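Local coordinates for protein Phthiocerol/phthiodiolone dimycocerosyl transferase (Mycobacterium tuberculosis, PDB 1Q9J) that probably catalyses the last step of dimycocerosate ester synthesis, esterifying both hydroxyls of phthiocerol and related alcohols with mycocerosic acids taken directly from mycocerosic acid synthase, at residues 124-129 with 282-286; 130-134 with 278-282; 13-17 with 326-332. All coordinates share one frame; numbering follows the deposited sequence.

Contact 1 (124-129 with 282-286); sequences HCMADG and TNLLG
His124 and Asp128, the second histidine and the aspartate of the HHxxxDG motif of this acyltransferase superfamily, both meet Asn283 and its neighbours in the chain leading into strand 285-292. Three hydrogen bonds run across. Asn283 ND2 donates to His124 O at 2.7 Å, lying in the carbonyl plane while the oxygen lies close to the amide plane, so the bond is nearly coplanar with both groups and sets the rotation of the amide. Leu284 N gives its hydrogen to Asp128 OD2 at 2.7 Å, a straight bond of 162° that meets the oxygen nearly along its C-O axis. The third, from Asp128 N to Thr282 O at 3.1 Å, is weak.

The Asp128 carboxylate is shared further. Its CG sits between the backbone N and the carbonyl carbon, chi1 48°, which lets OD1 reach forward to the backbone N of His131, capping the start of helix 129-148. OD2 also forms a salt bridge with Arg269.

Alongside these bonds, Ala127 CA brings its hydrogen to Thr282 O at 3.1 Å. The flat groups meet at an edge: Asn283 CG lies in the plane of the His124 ring, and ring and amide are turned only 24° apart. Phe17 stacks on the same imidazole.

The apolar share falls to Leu285, whose CD1 rests on Asp128 CB at 3.6 Å with CG beside the carboxyl carbon.

His124 is the probable proton acceptor, yet its ND1 is 6.8 Å from Asp128 OD2. The carboxylate is spent on Leu284 N, Arg269 and the helix start, so the chemistry here points to an aspartate that organises the active site rather than one that bonds to the histidine, consistent with the structural role inferred for it.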
loop_
_atom_site.group_PDB
_atom_site.type_symbol
_atom_site.label_atom_id
_atom_site.label_comp_id
_atom_site.label_asym_id
_atom_site.label_seq_id
_atom_site.Cartn_x
_atom_site.Cartn_y
_atom_site.Cartn_z
ATOM N N HIS A 124 -2.383 -9.469 -0.708
ATOM C CA HIS A 124 -1.439 -8.625 -1.447
ATOM C C HIS A 124 -0.827 -9.223 -2.727
ATOM O O HIS A 124 -0.267 -8.502 -3.553
ATOM C CB HIS A 124 -0.319 -8.165 -0.505
ATOM C CG HIS A 124 0.280 -6.835 -0.861
ATOM N ND1 HIS A 124 0.849 -6.573 -2.089
ATOM C CD2 HIS A 124 0.468 -5.718 -0.117
ATOM C CE1 HIS A 124 1.365 -5.359 -2.084
ATOM N NE2 HIS A 124 1.148 -4.818 -0.898
ATOM N N CYS A 125 -0.952 -10.528 -2.898
ATOM C CA CYS A 125 -0.405 -11.151 -4.074
ATOM C C CYS A 125 -1.332 -10.846 -5.263
ATOM O O CYS A 125 -1.033 -11.156 -6.411
ATOM C CB CYS A 125 -0.269 -12.669 -3.859
ATOM S SG CYS A 125 -1.784 -13.656 -4.273
ATOM N N MET A 126 -2.459 -10.220 -4.987
ATOM C CA MET A 126 -3.374 -9.913 -6.057
ATOM C C MET A 126 -3.441 -8.442 -6.387
ATOM O O MET A 126 -4.104 -8.049 -7.348
ATOM C CB MET A 126 -4.750 -10.402 -5.671
ATOM C CG MET A 126 -4.760 -11.898 -5.456
ATOM S SD MET A 126 -4.773 -12.783 -7.039
ATOM C CE MET A 126 -6.380 -12.248 -7.539
ATOM N N ALA A 127 -2.767 -7.614 -5.604
ATOM C CA ALA A 127 -2.834 -6.195 -5.865
ATOM C C ALA A 127 -1.956 -5.397 -4.940
ATOM O O ALA A 127 -1.809 -5.727 -3.766
ATOM C CB ALA A 127 -4.264 -5.725 -5.734
ATOM N N ASP A 128 -1.335 -4.366 -5.489
ATOM C CA ASP A 128 -0.541 -3.499 -4.669
ATOM C C ASP A 128 -1.498 -2.372 -4.295
ATOM O O ASP A 128 -2.695 -2.425 -4.608
ATOM C CB ASP A 128 0.690 -2.976 -5.426
ATOM C CG ASP A 128 0.364 -2.429 -6.825
ATOM O OD1 ASP A 128 -0.574 -1.595 -6.975
ATOM O OD2 ASP A 128 1.080 -2.821 -7.783
ATOM N N GLY A 129 -0.979 -1.344 -3.642
ATOM C CA GLY A 129 -1.832 -0.251 -3.226
ATOM C C GLY A 129 -2.695 0.334 -4.313
ATOM O O GLY A 129 -3.879 0.575 -4.102
ATOM N N THR A 282 -0.662 -7.391 -11.074
ATOM C CA THR A 282 -0.870 -7.677 -9.656
ATOM C C THR A 282 -0.162 -6.624 -8.829
ATOM O O THR A 282 -0.763 -5.785 -8.157
ATOM C CB THR A 282 -0.258 -9.035 -9.278
ATOM O OG1 THR A 282 -1.076 -10.096 -9.779
ATOM C CG2 THR A 282 -0.162 -9.159 -7.799
ATOM N N ASN A 283 1.153 -6.701 -8.890
ATOM C CA ASN A 283 1.994 -5.791 -8.156
ATOM C C ASN A 283 3.043 -5.232 -9.126
ATOM O O ASN A 283 3.839 -5.976 -9.695
ATOM C CB ASN A 283 2.626 -6.567 -6.986
ATOM C CG ASN A 283 1.613 -6.903 -5.885
ATOM O OD1 ASN A 283 1.145 -6.003 -5.169
ATOM N ND2 ASN A 283 1.267 -8.195 -5.750
ATOM N N LEU A 284 3.006 -3.926 -9.344
ATOM C CA LEU A 284 3.962 -3.311 -10.236
ATOM C C LEU A 284 4.595 -2.085 -9.568
ATOM O O LEU A 284 4.643 -0.996 -10.138
ATOM C CB LEU A 284 3.288 -2.902 -11.550
ATOM C CG LEU A 284 4.235 -2.712 -12.754
ATOM C CD1 LEU A 284 4.736 -4.064 -13.247
ATOM C CD2 LEU A 284 3.513 -1.992 -13.868
ATOM N N LEU A 285 5.063 -2.259 -8.340
ATOM C CA LEU A 285 5.698 -1.165 -7.651
ATOM C C LEU A 285 7.186 -1.430 -7.546
ATOM O O LEU A 285 7.622 -2.353 -6.857
ATOM C CB LEU A 285 5.085 -0.964 -6.267
ATOM C CG LEU A 285 3.598 -0.624 -6.277
ATOM C CD1 LEU A 285 3.125 -0.458 -4.845
ATOM C CD2 LEU A 285 3.316 0.641 -7.077
ATOM N N GLY A 286 7.966 -0.635 -8.271
ATOM C CA GLY A 286 9.403 -0.794 -8.224
ATOM C C GLY A 286 9.901 -0.179 -6.934
ATOM O O GLY A 286 9.192 0.593 -6.289
#

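Contact 2 (130-134 with 278-282)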
loop_
_atom_site.group_PDB
_atom_site.type_symbol
_atom_site.label_atom_id
_atom_site.label_comp_id
_atom_site.label_asym_id
_atom_site.label_seq_id
_atom_site.Cartn_x
_atom_site.Cartn_y
_atom_site.Cartn_z
ATOM N N HIS A 130 -2.098 0.578 -5.475
ATOM C CA HIS A 130 -2.817 1.178 -6.602
ATOM C C HIS A 130 -3.924 0.248 -7.140
ATOM O O HIS A 130 -5.087 0.656 -7.264
ATOM C CB HIS A 130 -1.801 1.551 -7.702
ATOM C CG HIS A 130 -2.388 2.306 -8.855
ATOM N ND1 HIS A 130 -3.394 3.235 -8.702
ATOM C CD2 HIS A 130 -2.107 2.271 -10.179
ATOM C CE1 HIS A 130 -3.710 3.739 -9.885
ATOM N NE2 HIS A 130 -2.943 3.170 -10.795
ATOM N N HIS A 131 -3.557 -0.994 -7.451
ATOM C CA HIS A 131 -4.499 -1.981 -7.958
ATOM C C HIS A 131 -5.681 -2.120 -6.979
ATOM O O HIS A 131 -6.848 -2.071 -7.385
ATOM C CB HIS A 131 -3.769 -3.310 -8.123
ATOM C CG HIS A 131 -4.584 -4.381 -8.784
ATOM N ND1 HIS A 131 -5.948 -4.473 -8.644
ATOM C CD2 HIS A 131 -4.209 -5.451 -9.525
ATOM C CE1 HIS A 131 -6.383 -5.558 -9.271
ATOM N NE2 HIS A 131 -5.348 -6.167 -9.812
ATOM N N GLY A 132 -5.374 -2.248 -5.689
ATOM C CA GLY A 132 -6.419 -2.383 -4.689
ATOM C C GLY A 132 -7.329 -1.178 -4.599
ATOM O O GLY A 132 -8.547 -1.307 -4.575
ATOM N N ALA A 133 -6.732 0.003 -4.533
ATOM C CA ALA A 133 -7.499 1.241 -4.453
ATOM C C ALA A 133 -8.498 1.287 -5.613
ATOM O O ALA A 133 -9.658 1.683 -5.437
ATOM C CB ALA A 133 -6.554 2.433 -4.522
ATOM N N VAL A 134 -8.046 0.884 -6.800
ATOM C CA VAL A 134 -8.913 0.871 -7.972
ATOM C C VAL A 134 -10.129 -0.034 -7.746
ATOM O O VAL A 134 -11.238 0.297 -8.154
ATOM C CB VAL A 134 -8.138 0.411 -9.243
ATOM C CG1 VAL A 134 -9.119 0.091 -10.366
ATOM C CG2 VAL A 134 -7.178 1.496 -9.692
ATOM N N PRO A 278 -3.815 -0.150 -13.880
ATOM C CA PRO A 278 -3.837 -0.628 -12.504
ATOM C C PRO A 278 -4.237 -2.082 -12.228
ATOM O O PRO A 278 -3.592 -2.744 -11.416
ATOM C CB PRO A 278 -4.725 0.402 -11.802
ATOM C CG PRO A 278 -5.570 0.933 -12.912
ATOM C CD PRO A 278 -4.603 1.077 -14.018
ATOM N N THR A 279 -5.269 -2.604 -12.883
ATOM C CA THR A 279 -5.659 -3.998 -12.618
ATOM C C THR A 279 -5.036 -4.924 -13.639
ATOM O O THR A 279 -5.263 -6.131 -13.617
ATOM C CB THR A 279 -7.165 -4.227 -12.708
ATOM O OG1 THR A 279 -7.533 -4.335 -14.085
ATOM C CG2 THR A 279 -7.921 -3.089 -12.071
ATOM N N GLU A 280 -4.263 -4.354 -14.552
ATOM C CA GLU A 280 -3.623 -5.166 -15.572
ATOM C C GLU A 280 -2.520 -6.024 -14.944
ATOM O O GLU A 280 -2.259 -7.157 -15.377
ATOM C CB GLU A 280 -3.093 -4.266 -16.683
ATOM C CG GLU A 280 -2.162 -4.945 -17.652
ATOM C CD GLU A 280 -1.662 -4.009 -18.741
ATOM O OE1 GLU A 280 -1.766 -2.765 -18.576
ATOM O OE2 GLU A 280 -1.146 -4.528 -19.763
ATOM N N ALA A 281 -1.882 -5.482 -13.913
ATOM C CA ALA A 281 -0.851 -6.220 -13.191
ATOM C C ALA A 281 -1.215 -6.355 -11.702
ATOM O O ALA A 281 -1.964 -5.539 -11.143
ATOM C CB ALA A 281 0.504 -5.524 -13.331
ATOM N N THR A 282 -0.662 -7.391 -11.074
ATOM C CA THR A 282 -0.870 -7.677 -9.656
ATOM C C THR A 282 -0.162 -6.624 -8.829
ATOM O O THR A 282 -0.763 -5.785 -8.157
ATOM C CB THR A 282 -0.258 -9.035 -9.278
ATOM O OG1 THR A 282 -1.076 -10.096 -9.779
ATOM C CG2 THR A 282 -0.162 -9.159 -7.799
#
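The first turn of helix 129-148 packs here on the loop between strands 260-267 and 285-292, with His130, His131 and Val134 set against Pro278 and Thr279. Each histidine takes a CH-pi contact over one face. Pro278 CB lies 3.8 Å from the centroid of the His130 ring, displaced toward its rim on the NE2 side. Thr279 CA is better centred, 3.6 Å from the centroid of the His131 ring and 13° off its normal. Both imidazoles swing out toward the loop because CG stands opposite the backbone N, with chi1 -174° in each.

This turn directly follows the HHxxxDG motif, which carries the probable proton acceptor. Arg269 touches both histidine side chains and bonds through NH2 to Pro278 O.

Further along the helix Val134 splits its branches between two partners. Val134 CG2 meets Pro278 CB at 3.4 Å and also touches its CG, while Val134 CG1 reaches Thr279 CG2 at 3.8 Å. The hydroxyl of Thr279 is hydrogen-bonded elsewhere, to Gln158 OE1.

Contact 3 (13-17 with 326-332); sequences SEEVF and HFGTAFE
Val16 and His326 carry this contact, in which helix 12-19, near the N terminus, packs on the 3-10 segment 327-331 that precedes strand 342-345 of the six-stranded sheet. The protein is built of two related domains, as in other acyltransferases of this superfamily, and the helix meets a connection between elements of the C-terminal half, just before strand 342-345.

The CB of Val16 is directed toward the other segment, and its two methyls meet different partners. CG2 meets the edge of the His326 ring in its plane, 3.6 Å from NE2. CG1 stands opposite the backbone N, chi1 -177°, and from there reaches Gly328 O at 3.7 Å, with Phe331 CB and Glu332 CG a little farther off.

The His326 ring is filled in from both faces. Ser13 supplies one side: its OG lies 3.6 Å above the ring plane, offset toward the rim, and its CA makes a CH-pi contact 4.2 Å from the ring centroid. Thr329 CG2, from the same turn as the histidine, covers the opposite face.

Phe17, the third large contributor, leans its ring toward the turn at Gly328. With CZ 3.9 Å from Gly328 CA, the aromatic ring comes right up to the backbone where glycine has no side chain. Phe331 CE1 lies near the plane of the Phe17 ring at its edge, 4.2 Å from CE2, and Phe331 in turn stands edge-to-face with Phe368. The Phe17 side chain lies next to the probable catalytic histidine, so this packing borders the active site.

The turn also ties itself together: Thr329 OG1 donates to His326 O at 3.1 Å, with a C=O...OG1 angle of 163°.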
loop_
_atom_site.group_PDB
_atom_site.type_symbol
_atom_site.label_atom_id
_atom_site.label_comp_id
_atom_site.label_asym_id
_atom_site.label_seq_id
_atom_site.Cartn_x
_atom_site.Cartn_y
_atom_site.Cartn_z
ATOM N N SER A 13 8.163 -12.394 -7.322
ATOM C CA SER A 13 7.835 -11.104 -6.736
ATOM C C SER A 13 6.574 -11.182 -5.854
ATOM O O SER A 13 6.456 -10.480 -4.848
ATOM C CB SER A 13 7.662 -10.100 -7.877
ATOM O OG SER A 13 6.927 -8.963 -7.496
ATOM N N GLU A 14 5.644 -12.057 -6.221
ATOM C CA GLU A 14 4.391 -12.209 -5.485
ATOM C C GLU A 14 4.508 -13.119 -4.259
ATOM O O GLU A 14 3.798 -12.934 -3.267
ATOM C CB GLU A 14 3.333 -12.735 -6.451
ATOM C CG GLU A 14 3.345 -11.931 -7.732
ATOM C CD GLU A 14 2.344 -12.374 -8.774
ATOM O OE1 GLU A 14 2.435 -13.540 -9.232
ATOM O OE2 GLU A 14 1.471 -11.532 -9.127
ATOM N N GLU A 15 5.421 -14.083 -4.325
ATOM C CA GLU A 15 5.630 -15.019 -3.230
ATOM C C GLU A 15 5.889 -14.376 -1.891
ATOM O O GLU A 15 5.593 -14.965 -0.864
ATOM C CB GLU A 15 6.765 -15.984 -3.562
ATOM C CG GLU A 15 6.452 -16.804 -4.789
ATOM C CD GLU A 15 7.341 -18.011 -4.955
ATOM O OE1 GLU A 15 8.585 -17.839 -5.028
ATOM O OE2 GLU A 15 6.786 -19.139 -5.022
ATOM N N VAL A 16 6.444 -13.175 -1.873
ATOM C CA VAL A 16 6.672 -12.548 -0.584
ATOM C C VAL A 16 5.346 -12.542 0.178
ATOM O O VAL A 16 5.288 -12.962 1.327
ATOM C CB VAL A 16 7.165 -11.088 -0.724
ATOM C CG1 VAL A 16 7.451 -10.497 0.655
ATOM C CG2 VAL A 16 8.435 -11.054 -1.570
ATOM N N PHE A 17 4.279 -12.090 -0.477
ATOM C CA PHE A 17 2.974 -12.004 0.170
ATOM C C PHE A 17 2.377 -13.355 0.566
ATOM O O PHE A 17 1.535 -13.426 1.468
ATOM C CB PHE A 17 2.010 -11.227 -0.724
ATOM C CG PHE A 17 2.626 -10.007 -1.352
ATOM C CD1 PHE A 17 2.966 -10.001 -2.704
ATOM C CD2 PHE A 17 2.907 -8.877 -0.584
ATOM C CE1 PHE A 17 3.577 -8.890 -3.274
ATOM C CE2 PHE A 17 3.518 -7.763 -1.148
ATOM C CZ PHE A 17 3.854 -7.765 -2.494
ATOM N N HIS A 326 11.431 -4.888 -6.144
ATOM C CA HIS A 326 10.018 -4.530 -6.020
ATOM C C HIS A 326 9.794 -4.055 -4.592
ATOM O O HIS A 326 10.588 -4.349 -3.699
ATOM C CB HIS A 326 9.107 -5.730 -6.329
ATOM C CG HIS A 326 9.364 -6.930 -5.470
ATOM N ND1 HIS A 326 10.521 -7.674 -5.560
ATOM C CD2 HIS A 326 8.618 -7.512 -4.503
ATOM C CE1 HIS A 326 10.476 -8.662 -4.683
ATOM N NE2 HIS A 326 9.333 -8.586 -4.028
ATOM N N PHE A 327 8.708 -3.335 -4.364
ATOM C CA PHE A 327 8.457 -2.839 -3.023
ATOM C C PHE A 327 7.980 -3.928 -2.066
ATOM O O PHE A 327 7.876 -3.698 -0.865
ATOM C CB PHE A 327 7.461 -1.679 -3.066
ATOM C CG PHE A 327 7.446 -0.838 -1.809
ATOM C CD1 PHE A 327 8.637 -0.406 -1.216
ATOM C CD2 PHE A 327 6.240 -0.440 -1.244
ATOM C CE1 PHE A 327 8.621 0.418 -0.078
ATOM C CE2 PHE A 327 6.221 0.383 -0.108
ATOM C CZ PHE A 327 7.416 0.813 0.473
ATOM N N GLY A 328 7.693 -5.117 -2.581
ATOM C CA GLY A 328 7.274 -6.173 -1.684
ATOM C C GLY A 328 8.373 -6.462 -0.664
ATOM O O GLY A 328 8.099 -6.895 0.458
ATOM N N THR A 329 9.622 -6.216 -1.055
ATOM C CA THR A 329 10.772 -6.461 -0.182
ATOM C C THR A 329 10.620 -5.810 1.196
ATOM O O THR A 329 11.289 -6.191 2.158
ATOM C CB THR A 329 12.092 -5.942 -0.821
ATOM O OG1 THR A 329 12.056 -4.511 -0.933
ATOM C CG2 THR A 329 12.289 -6.544 -2.203
ATOM N N ALA A 330 9.735 -4.823 1.279
ATOM C CA ALA A 330 9.482 -4.120 2.526
ATOM C C ALA A 330 9.125 -5.088 3.645
ATOM O O ALA A 330 9.524 -4.884 4.784
ATOM C CB ALA A 330 8.356 -3.116 2.335
ATOM N N PHE A 331 8.371 -6.132 3.313
ATOM C CA PHE A 331 7.950 -7.125 4.289
ATOM C C PHE A 331 9.064 -8.079 4.677
ATOM O O PHE A 331 8.832 -9.075 5.350
ATOM C CB PHE A 331 6.762 -7.924 3.758
ATOM C CG PHE A 331 5.504 -7.129 3.663
ATOM C CD1 PHE A 331 5.215 -6.393 2.522
ATOM C CD2 PHE A 331 4.623 -7.085 4.730
ATOM C CE1 PHE A 331 4.058 -5.618 2.446
ATOM C CE2 PHE A 331 3.463 -6.316 4.668
ATOM C CZ PHE A 331 3.182 -5.582 3.522
ATOM N N GLU A 332 10.278 -7.782 4.244
ATOM C CA GLU A 332 11.401 -8.624 4.593
ATOM C C GLU A 332 12.350 -7.834 5.483
ATOM O O GLU A 332 13.525 -8.169 5.603
ATOM C CB GLU A 332 12.110 -9.083 3.328
ATOM C CG GLU A 332 11.210 -9.877 2.422
ATOM C CD GLU A 332 11.892 -10.266 1.137
ATOM O OE1 GLU A 332 12.268 -9.360 0.367
ATOM O OE2 GLU A 332 12.062 -11.476 0.894
#

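Contact 3 closes the outermost loop, from helix 12-19 near the N terminus to the 3-10 segment 327-331. Contacts 1 and 2 both lie inside that loop and end on the same stretch, sharing Thr282: contact 1 joins the turn after strand 117-123 to the start of strand 285-292, and contact 2 brings the helix that follows that turn to the loop just before the same strand. Contact 1 meets contact 3 through a backbone hydrogen bond between Leu285 and Phe327. Together they bring N-terminal elements around the active site against chain segments entering or flanking the six-stranded sheet.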